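Long-range contacts in cell surface protein (Putative S-layer protein) (Clostridioides difficile R20291, PDB 5NJL), which is a cell-wall protein, putatively of the S-layer, that exhibits cell adhesion in vitro and probably helps the bacterium attach to host surfaces: residues 101-105 with 132-138; 151-155 with 187-193; 211-215 with 270-274. All coordinates share one frame; numbering follows the deposited sequence.

Contact 1 (101-105 with 132-138); sequences SADLS and YDSAKDK. With SO4 (sulfate ion), chain U.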
loop_
_atom_site.group_PDB
_atom_site.type_symbol
_atom_site.label_atom_id
_atom_site.label_comp_id
_atom_site.label_asym_id
_atom_site.label_seq_id
_atom_site.Cartn_x
_atom_site.Cartn_y
_atom_site.Cartn_z
ATOM N N SER A 101 -3.519 11.116 -17.207
ATOM C CA SER A 101 -3.680 11.598 -18.576
ATOM C C SER A 101 -2.994 10.729 -19.612
ATOM O O SER A 101 -3.583 10.465 -20.673
ATOM C CB SER A 101 -3.211 13.052 -18.678
ATOM O OG SER A 101 -4.031 13.884 -17.843
ATOM N N ALA A 102 -1.799 10.225 -19.300
ATOM C CA ALA A 102 -1.047 9.344 -20.214
ATOM C C ALA A 102 -1.747 8.012 -20.516
ATOM O O ALA A 102 -1.642 7.495 -21.628
ATOM C CB ALA A 102 0.364 9.079 -19.681
ATOM N N ASP A 103 -2.431 7.448 -19.530
ATOM C CA ASP A 103 -3.222 6.249 -19.734
ATOM C C ASP A 103 -4.384 6.484 -20.727
ATOM O O ASP A 103 -4.674 5.623 -21.556
ATOM C CB ASP A 103 -3.831 5.761 -18.407
ATOM C CG ASP A 103 -2.807 5.158 -17.443
ATOM O OD1 ASP A 103 -1.689 4.795 -17.871
ATOM O OD2 ASP A 103 -3.163 5.013 -16.249
ATOM N N LEU A 104 -5.050 7.625 -20.620
ATOM C CA LEU A 104 -6.144 7.962 -21.547
ATOM C C LEU A 104 -5.602 8.172 -22.970
ATOM O O LEU A 104 -6.157 7.671 -23.938
ATOM C CB LEU A 104 -6.901 9.191 -21.101
ATOM C CG LEU A 104 -7.605 9.065 -19.755
ATOM C CD1 LEU A 104 -8.109 10.418 -19.327
ATOM C CD2 LEU A 104 -8.744 8.072 -19.792
ATOM N N SER A 105 -4.485 8.885 -23.067
ATOM C CA SER A 105 -3.835 9.130 -24.320
ATOM C C SER A 105 -3.376 7.851 -24.993
ATOM O O SER A 105 -3.595 7.682 -26.197
ATOM C CB SER A 105 -2.634 10.059 -24.083
ATOM O OG SER A 105 -2.110 10.419 -25.321
ATOM N N TYR A 132 -8.186 11.624 -27.529
ATOM C CA TYR A 132 -7.806 12.093 -26.196
ATOM C C TYR A 132 -7.848 13.617 -26.249
ATOM O O TYR A 132 -7.122 14.241 -27.007
ATOM C CB TYR A 132 -6.439 11.561 -25.689
ATOM C CG TYR A 132 -6.030 12.322 -24.439
ATOM C CD1 TYR A 132 -6.776 12.220 -23.276
ATOM C CD2 TYR A 132 -4.964 13.239 -24.452
ATOM C CE1 TYR A 132 -6.463 12.951 -22.136
ATOM C CE2 TYR A 132 -4.631 13.971 -23.306
ATOM C CZ TYR A 132 -5.387 13.829 -22.150
ATOM O OH TYR A 132 -5.108 14.576 -21.010
ATOM N N ASP A 133 -8.768 14.196 -25.501
ATOM C CA ASP A 133 -8.934 15.630 -25.429
ATOM C C ASP A 133 -8.038 16.098 -24.292
ATOM O O ASP A 133 -8.362 15.888 -23.118
ATOM C CB ASP A 133 -10.393 15.991 -25.194
ATOM C CG ASP A 133 -10.661 17.498 -25.316
ATOM O OD1 ASP A 133 -9.994 18.302 -24.629
ATOM O OD2 ASP A 133 -11.553 17.881 -26.082
ATOM N N SER A 134 -6.895 16.692 -24.670
ATOM C CA SER A 134 -5.890 17.218 -23.729
ATOM C C SER A 134 -6.442 18.248 -22.774
ATOM O O SER A 134 -6.006 18.330 -21.638
ATOM C CB SER A 134 -4.739 17.889 -24.487
ATOM O OG SER A 134 -4.090 16.983 -25.348
ATOM N N ALA A 135 -7.383 19.046 -23.250
ATOM C CA ALA A 135 -7.928 20.140 -22.461
ATOM C C ALA A 135 -8.870 19.654 -21.368
ATOM O O ALA A 135 -8.736 20.069 -20.217
ATOM C CB ALA A 135 -8.648 21.126 -23.357
ATOM N N LYS A 136 -9.846 18.825 -21.749
ATOM C CA LYS A 136 -10.856 18.281 -20.813
ATOM C C LYS A 136 -10.343 17.092 -20.004
ATOM O O LYS A 136 -10.975 16.699 -19.031
ATOM C CB LYS A 136 -12.091 17.791 -21.563
ATOM C CG LYS A 136 -12.886 18.856 -22.287
ATOM C CD LYS A 136 -13.985 18.235 -23.144
ATOM C CE LYS A 136 -15.003 17.445 -22.326
ATOM N NZ LYS A 136 -16.186 17.036 -23.137
ATOM N N ASP A 137 -9.242 16.494 -20.460
ATOM C CA ASP A 137 -8.676 15.308 -19.863
ATOM C C ASP A 137 -9.641 14.096 -19.915
ATOM O O ASP A 137 -9.876 13.418 -18.910
ATOM C CB ASP A 137 -8.264 15.632 -18.426
ATOM C CG ASP A 137 -7.127 14.823 -17.960
ATOM O OD1 ASP A 137 -6.429 14.189 -18.778
ATOM O OD2 ASP A 137 -6.925 14.838 -16.738
ATOM N N LYS A 138 -10.162 13.831 -21.113
ATOM C CA LYS A 138 -11.098 12.735 -21.356
ATOM C C LYS A 138 -10.741 11.935 -22.607
ATOM O O LYS A 138 -10.220 12.494 -23.579
ATOM C CB LYS A 138 -12.514 13.297 -21.531
ATOM C CG LYS A 138 -13.060 14.052 -20.322
ATOM C CD LYS A 138 -13.188 13.182 -19.083
ATOM C CE LYS A 138 -13.677 14.005 -17.887
ATOM N NZ LYS A 138 -13.666 13.226 -16.614
HETATM S S SO4 U . -1.378 13.274 -14.488
HETATM O O1 SO4 U . -0.292 12.288 -14.726
HETATM O O2 SO4 U . -1.409 13.571 -13.036
HETATM O O3 SO4 U . -1.049 14.506 -15.252
HETATM O O4 SO4 U . -2.736 12.768 -14.892
#

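Contact 2 (151-155 with 187-193); sequences TSKTI and VNKIVKL. With SO4 (sulfate ion), chain I.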
loop_
_atom_site.group_PDB
_atom_site.type_symbol
_atom_site.label_atom_id
_atom_site.label_comp_id
_atom_site.label_asym_id
_atom_site.label_seq_id
_atom_site.Cartn_x
_atom_site.Cartn_y
_atom_site.Cartn_z
ATOM N N THR A 151 -26.772 4.779 -37.115
ATOM C CA THR A 151 -26.820 5.538 -35.874
ATOM C C THR A 151 -25.420 5.748 -35.331
ATOM O O THR A 151 -24.450 5.176 -35.827
ATOM C CB THR A 151 -27.692 4.844 -34.779
ATOM O OG1 THR A 151 -27.000 3.731 -34.185
ATOM C CG2 THR A 151 -29.060 4.396 -35.343
ATOM N N SER A 152 -25.330 6.564 -34.288
ATOM C CA SER A 152 -24.047 6.900 -33.671
ATOM C C SER A 152 -24.142 6.899 -32.162
ATOM O O SER A 152 -25.247 6.942 -31.575
ATOM C CB SER A 152 -23.573 8.275 -34.150
ATOM O OG SER A 152 -24.462 9.312 -33.729
ATOM N N LYS A 153 -22.982 6.906 -31.526
ATOM C CA LYS A 153 -22.905 6.998 -30.066
ATOM C C LYS A 153 -21.550 7.587 -29.717
ATOM O O LYS A 153 -20.538 7.222 -30.322
ATOM C CB LYS A 153 -23.036 5.607 -29.449
ATOM C CG LYS A 153 -22.981 5.589 -27.938
ATOM C CD LYS A 153 -24.295 6.113 -27.367
ATOM C CE LYS A 153 -24.158 6.402 -25.891
ATOM N NZ LYS A 153 -25.516 6.731 -25.387
ATOM N N THR A 154 -21.536 8.504 -28.763
ATOM C CA THR A 154 -20.308 9.019 -28.209
ATOM C C THR A 154 -20.278 8.680 -26.724
ATOM O O THR A 154 -21.255 8.942 -26.003
ATOM C CB THR A 154 -20.176 10.541 -28.441
ATOM O OG1 THR A 154 -19.979 10.769 -29.834
ATOM C CG2 THR A 154 -18.952 11.101 -27.711
ATOM N N ILE A 155 -19.147 8.150 -26.265
ATOM C CA ILE A 155 -18.950 7.747 -24.867
ATOM C C ILE A 155 -17.718 8.482 -24.359
ATOM O O ILE A 155 -16.679 8.481 -25.044
ATOM C CB ILE A 155 -18.680 6.223 -24.770
ATOM C CG1 ILE A 155 -19.850 5.397 -25.329
ATOM C CG2 ILE A 155 -18.355 5.784 -23.347
ATOM C CD1 ILE A 155 -21.098 5.450 -24.493
ATOM N N VAL A 187 -25.532 0.932 -32.596
ATOM C CA VAL A 187 -24.628 1.495 -31.565
ATOM C C VAL A 187 -25.318 2.499 -30.644
ATOM O O VAL A 187 -24.875 2.690 -29.498
ATOM C CB VAL A 187 -23.333 2.098 -32.141
ATOM C CG1 VAL A 187 -22.494 1.003 -32.792
ATOM C CG2 VAL A 187 -23.596 3.246 -33.086
ATOM N N ASN A 188 -26.374 3.169 -31.113
ATOM C CA ASN A 188 -27.081 4.121 -30.242
ATOM C C ASN A 188 -27.825 3.466 -29.076
ATOM O O ASN A 188 -28.285 4.171 -28.227
ATOM C CB ASN A 188 -28.009 5.085 -30.993
ATOM C CG ASN A 188 -29.241 4.414 -31.580
ATOM O OD1 ASN A 188 -29.319 3.197 -31.756
ATOM N ND2 ASN A 188 -30.207 5.241 -31.919
ATOM N N LYS A 189 -27.913 2.153 -29.040
ATOM C CA LYS A 189 -28.428 1.437 -27.863
ATOM C C LYS A 189 -27.364 1.178 -26.750
ATOM O O LYS A 189 -27.712 0.712 -25.662
ATOM C CB LYS A 189 -29.062 0.126 -28.300
ATOM C CG LYS A 189 -30.225 0.302 -29.277
ATOM C CD LYS A 189 -31.310 1.240 -28.739
ATOM C CE LYS A 189 -32.591 1.162 -29.558
ATOM N NZ LYS A 189 -33.513 2.272 -29.200
ATOM N N ILE A 190 -26.098 1.505 -27.019
ATOM C CA ILE A 190 -25.019 1.354 -26.030
ATOM C C ILE A 190 -25.195 2.441 -24.996
ATOM O O ILE A 190 -25.352 3.613 -25.332
ATOM C CB ILE A 190 -23.620 1.461 -26.660
ATOM C CG1 ILE A 190 -23.392 0.294 -27.602
ATOM C CG2 ILE A 190 -22.519 1.523 -25.577
ATOM C CD1 ILE A 190 -22.163 0.445 -28.477
ATOM N N VAL A 191 -25.207 2.031 -23.733
ATOM C CA VAL A 191 -25.216 2.928 -22.596
ATOM C C VAL A 191 -23.821 2.981 -21.996
ATOM O O VAL A 191 -23.366 4.050 -21.601
ATOM C CB VAL A 191 -26.261 2.495 -21.546
ATOM C CG1 VAL A 191 -26.083 3.261 -20.229
ATOM C CG2 VAL A 191 -27.664 2.723 -22.100
ATOM N N LYS A 192 -23.147 1.850 -21.921
ATOM C CA LYS A 192 -21.756 1.851 -21.515
ATOM C C LYS A 192 -21.007 0.742 -22.185
ATOM O O LYS A 192 -21.590 -0.271 -22.591
ATOM C CB LYS A 192 -21.625 1.804 -19.982
ATOM C CG LYS A 192 -22.311 0.664 -19.289
ATOM C CD LYS A 192 -22.344 0.870 -17.762
ATOM C CE LYS A 192 -23.111 -0.269 -17.118
ATOM N NZ LYS A 192 -23.159 -0.259 -15.640
ATOM N N LEU A 193 -19.720 0.969 -22.380
ATOM C CA LEU A 193 -18.873 0.005 -23.029
ATOM C C LEU A 193 -18.500 -1.112 -22.063
ATOM O O LEU A 193 -18.465 -0.917 -20.837
ATOM C CB LEU A 193 -17.629 0.659 -23.586
ATOM C CG LEU A 193 -17.842 1.769 -24.606
ATOM C CD1 LEU A 193 -16.529 2.478 -24.846
ATOM C CD2 LEU A 193 -18.370 1.158 -25.899
HETATM S S SO4 I . -34.194 2.354 -25.285
HETATM O O1 SO4 I . -34.089 0.992 -25.867
HETATM O O2 SO4 I . -33.216 2.539 -24.191
HETATM O O3 SO4 I . -35.569 2.545 -24.760
HETATM O O4 SO4 I . -33.902 3.360 -26.335
HETATM O O HOH W 1 -24.326 6.402 -22.313
#

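Contact 3 (211-215 with 270-274); sequences IKNSD and KAIEL. With SO4 (sulfate ion), chain H.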
loop_
_atom_site.group_PDB
_atom_site.type_symbol
_atom_site.label_atom_id
_atom_site.label_comp_id
_atom_site.label_asym_id
_atom_site.label_seq_id
_atom_site.Cartn_x
_atom_site.Cartn_y
_atom_site.Cartn_z
ATOM N N ILE A 211 7.929 -3.451 17.869
ATOM C CA ILE A 211 7.474 -3.572 19.237
ATOM C C ILE A 211 8.734 -3.778 20.079
ATOM O O ILE A 211 9.494 -4.681 19.819
ATOM C CB ILE A 211 6.533 -4.775 19.444
ATOM C CG1 ILE A 211 5.343 -4.715 18.476
ATOM C CG2 ILE A 211 6.005 -4.778 20.873
ATOM C CD1 ILE A 211 4.595 -6.036 18.410
ATOM N N LYS A 212 8.934 -2.920 21.069
ATOM C CA LYS A 212 10.145 -2.949 21.888
ATOM C C LYS A 212 9.745 -3.124 23.325
ATOM O O LYS A 212 8.922 -2.361 23.842
ATOM C CB LYS A 212 10.925 -1.650 21.717
ATOM C CG LYS A 212 11.516 -1.495 20.332
ATOM C CD LYS A 212 12.271 -0.180 20.167
ATOM C CE LYS A 212 12.792 -0.027 18.749
ATOM N NZ LYS A 212 13.771 1.084 18.587
ATOM N N ASN A 213 10.299 -4.139 23.979
ATOM C CA ASN A 213 10.046 -4.315 25.412
ATOM C C ASN A 213 11.070 -3.462 26.186
ATOM O O ASN A 213 12.060 -3.974 26.725
ATOM C CB ASN A 213 10.138 -5.780 25.825
ATOM C CG ASN A 213 9.645 -6.016 27.244
ATOM O OD1 ASN A 213 9.065 -5.129 27.875
ATOM N ND2 ASN A 213 9.829 -7.232 27.730
ATOM N N SER A 214 10.815 -2.162 26.188
ATOM C CA SER A 214 11.728 -1.176 26.745
ATOM C C SER A 214 10.961 0.092 27.065
ATOM O O SER A 214 9.837 0.312 26.557
ATOM C CB SER A 214 12.824 -0.797 25.752
ATOM O OG SER A 214 13.409 -1.905 25.116
ATOM N N ASP A 215 11.576 0.916 27.912
ATOM C CA ASP A 215 11.060 2.233 28.274
ATOM C C ASP A 215 11.796 3.169 27.333
ATOM O O ASP A 215 13.032 3.267 27.390
ATOM C CB ASP A 215 11.374 2.532 29.758
ATOM C CG ASP A 215 10.671 3.796 30.291
ATOM O OD1 ASP A 215 10.251 4.670 29.502
ATOM O OD2 ASP A 215 10.554 3.921 31.522
ATOM N N LYS A 270 15.465 -1.643 35.204
ATOM C CA LYS A 270 14.469 -1.415 34.151
ATOM C C LYS A 270 15.149 -1.382 32.785
ATOM O O LYS A 270 16.204 -0.754 32.622
ATOM C CB LYS A 270 13.724 -0.084 34.377
ATOM C CG LYS A 270 12.523 0.152 33.456
ATOM C CD LYS A 270 11.586 1.266 33.943
ATOM C CE LYS A 270 10.444 0.739 34.811
ATOM N NZ LYS A 270 9.491 1.811 35.275
ATOM N N ALA A 271 14.509 -2.002 31.797
ATOM C CA ALA A 271 14.995 -2.002 30.412
ATOM C C ALA A 271 14.697 -0.652 29.756
ATOM O O ALA A 271 13.517 -0.212 29.678
ATOM C CB ALA A 271 14.303 -3.108 29.633
ATOM N N ILE A 272 15.748 0.011 29.291
ATOM C CA ILE A 272 15.656 1.336 28.714
ATOM C C ILE A 272 16.168 1.270 27.282
ATOM O O ILE A 272 17.133 0.554 26.991
ATOM C CB ILE A 272 16.529 2.350 29.480
ATOM C CG1 ILE A 272 16.208 2.355 30.983
ATOM C CG2 ILE A 272 16.432 3.745 28.862
ATOM C CD1 ILE A 272 14.794 2.699 31.365
ATOM N N GLU A 273 15.524 2.023 26.387
ATOM C CA GLU A 273 16.144 2.329 25.108
ATOM C C GLU A 273 16.079 3.805 24.837
ATOM O O GLU A 273 15.001 4.403 24.706
ATOM C CB GLU A 273 15.538 1.586 23.923
ATOM C CG GLU A 273 16.381 1.823 22.679
ATOM C CD GLU A 273 15.665 1.461 21.402
ATOM O OE1 GLU A 273 14.698 2.179 21.044
ATOM O OE2 GLU A 273 16.084 0.475 20.771
ATOM N N LEU A 274 17.262 4.371 24.704
ATOM C CA LEU A 274 17.428 5.786 24.578
ATOM C C LEU A 274 17.833 6.043 23.130
ATOM O O LEU A 274 18.828 5.503 22.660
ATOM C CB LEU A 274 18.530 6.230 25.538
ATOM C CG LEU A 274 18.719 7.720 25.773
ATOM C CD1 LEU A 274 17.393 8.432 26.020
ATOM C CD2 LEU A 274 19.677 7.904 26.948
HETATM S S SO4 H . 6.995 -8.274 30.810
HETATM O O1 SO4 H . 6.302 -9.545 30.481
HETATM O O2 SO4 H . 7.241 -8.250 32.274
HETATM O O3 SO4 H . 6.089 -7.151 30.461
HETATM O O4 SO4 H . 8.296 -8.175 30.095
#

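Contact 1 (101-105 with 132-138)
Tyr132 lays its ring against the first turn of helix 101-115, where a beta hairpin, strands 126-133 and 138-145, meets the helix start. With chi1 at 169° the ring swings away from the backbone N and lies along the first helical turn: Ser105 CA lies 3.8 Å from Tyr132 CB, Leu104 CB approaches Tyr132 CD1 obliquely at 3.7 Å, and Ser101 O sits over one face, offset toward the rim. Asp133 shapes the hairpin turn: its OD1 accepts from Lys136 N in an Asx motif, and Asp137 and Lys138 both face it in a G1 beta bulge. Ser134 N lies over the opposite face of the Tyr132 ring, near its rim, so turn and helix hold the ring between them. Asp137 then reaches back to the helix. Its OD1 takes two short bonds from the same face of the carboxylate plane, Tyr132 OH on the anti side at 2.6 Å and Ser101 OG on the syn side, which would probably stabilise the negative charge. Leu104 CD1 rests 3.5 Å from Asp137 O. At the helix start, Ser101 N donates to O4 of a sulfate ion, probably from the crystallisation liquor, at 2.9 Å with an N-H...O angle of 166°.

Contact 2 (151-155 with 187-193)
The side chains of Thr151, just before edge strand 152-158, and Asn188, in a short 3-10 turn, cross at about a right angle. Asn188 N donates to Thr151 OG1 (3.2 Å, 152° at the hydrogen), while the Asn188 amide group lies against CB and CG2 of the threonine. Val187 CG2 packs 3.5 Å from Thr151 O. Next along the strand, Lys153 curves over the turn: its CB is 3.4 Å from Val187 O, and a bend at chi2 (75°) brings CE to 3.1 Å from Ile190 O. A water links its NZ weakly to Val191 O. Deeper in, the side chains of Ile155 and Leu193 run past each other in opposite directions, Ile155 CG2 to Leu193 CD1 4.1 Å. Around this shell, Asp145 ties both sides together, accepting from Thr151 OG1 through OD2 and from Val187 N through OD1. The bond from Ile190 N to Val187 O closes the turn, and a classic beta bulge sets Val191 and Lys192 against Val171. Leu143, Ile141 and Ile122 extend the apolar layer. The loop is thus fastened by mainly polar contacts at one end and aliphatic ones at the other; between them, Val187 O and Ile190 O would probably favour the lysine's positive charge nearby.

Contact 3 (211-215 with 270-274)
Asp215 and Ile272 form a parallel beta bridge, their CA atoms 4.7 Å apart, at the point where the chain leaves strand 204-212 of one mixed sheet and enters strand 215-219 at the border of another. Two backbone bonds flank Ile272: Asp215 N donates to Ala271 O at 2.9 Å, and Glu273 N returns a bond to Asp215 O at 3.0 Å. An inverse gamma turn centred on Asn213 redirects the chain just before this bridge. Asp215 and Ile272 place their side chains on the same face of the second sheet, with Asp215 CB 3.8 Å from Ile272 CD1. The Asp215 side chain crosses that of Lys270 at a slant, Asp215 OD2 being 3.7 Å from Lys270 CD; the opposite charges are near each other but do not form a salt bridge. Ser214 packs its CB against Glu273 CB, while its OG is bonded to Asn70, a residue that also donates to Ile272 O and so ties both segments together. Ala271 CB sits against Asn213 O. A sulfate ion, probably from the crystallisation liquor, accepts from Asn213 ND2 through O4 and is also bound by Lys11 NZ. The two sheets are further joined by charge. A chi1 of -172° swings Glu273 clear of its own backbone N, and its extended chain reaches across to the equally extended Lys212 of the first sheet, meeting it at about a right angle. Lys212 NZ forms a salt bridge there, bonding the syn lone pair of Glu273 OE1 at 2.8 Å and, more weakly, OE2 at 3.2 Å.

How the contacts relate
Contacts 1 and 2 serve the same three-stranded antiparallel sheet from its two outermost strands, their centres about 20 Å apart and their nearest atoms about 7 Å apart. Contact 1 is a surface contact, where a helix start is held by an aromatic ring and a shared carboxylate; contact 2 is partly buried, and mixes aliphatic contacts, about half its area, with the polar Thr151-Asn188 end and the Lys153 chain. Contact 3, also partly buried, lies on the opposite side of the chain's centre, its centre about 54 Å from that of contact 1 and about 66 Å from that of contact 2. Of the three, it alone pairs backbones as strands and carries a salt bridge, in keeping with its place between two sheets of this extended protein.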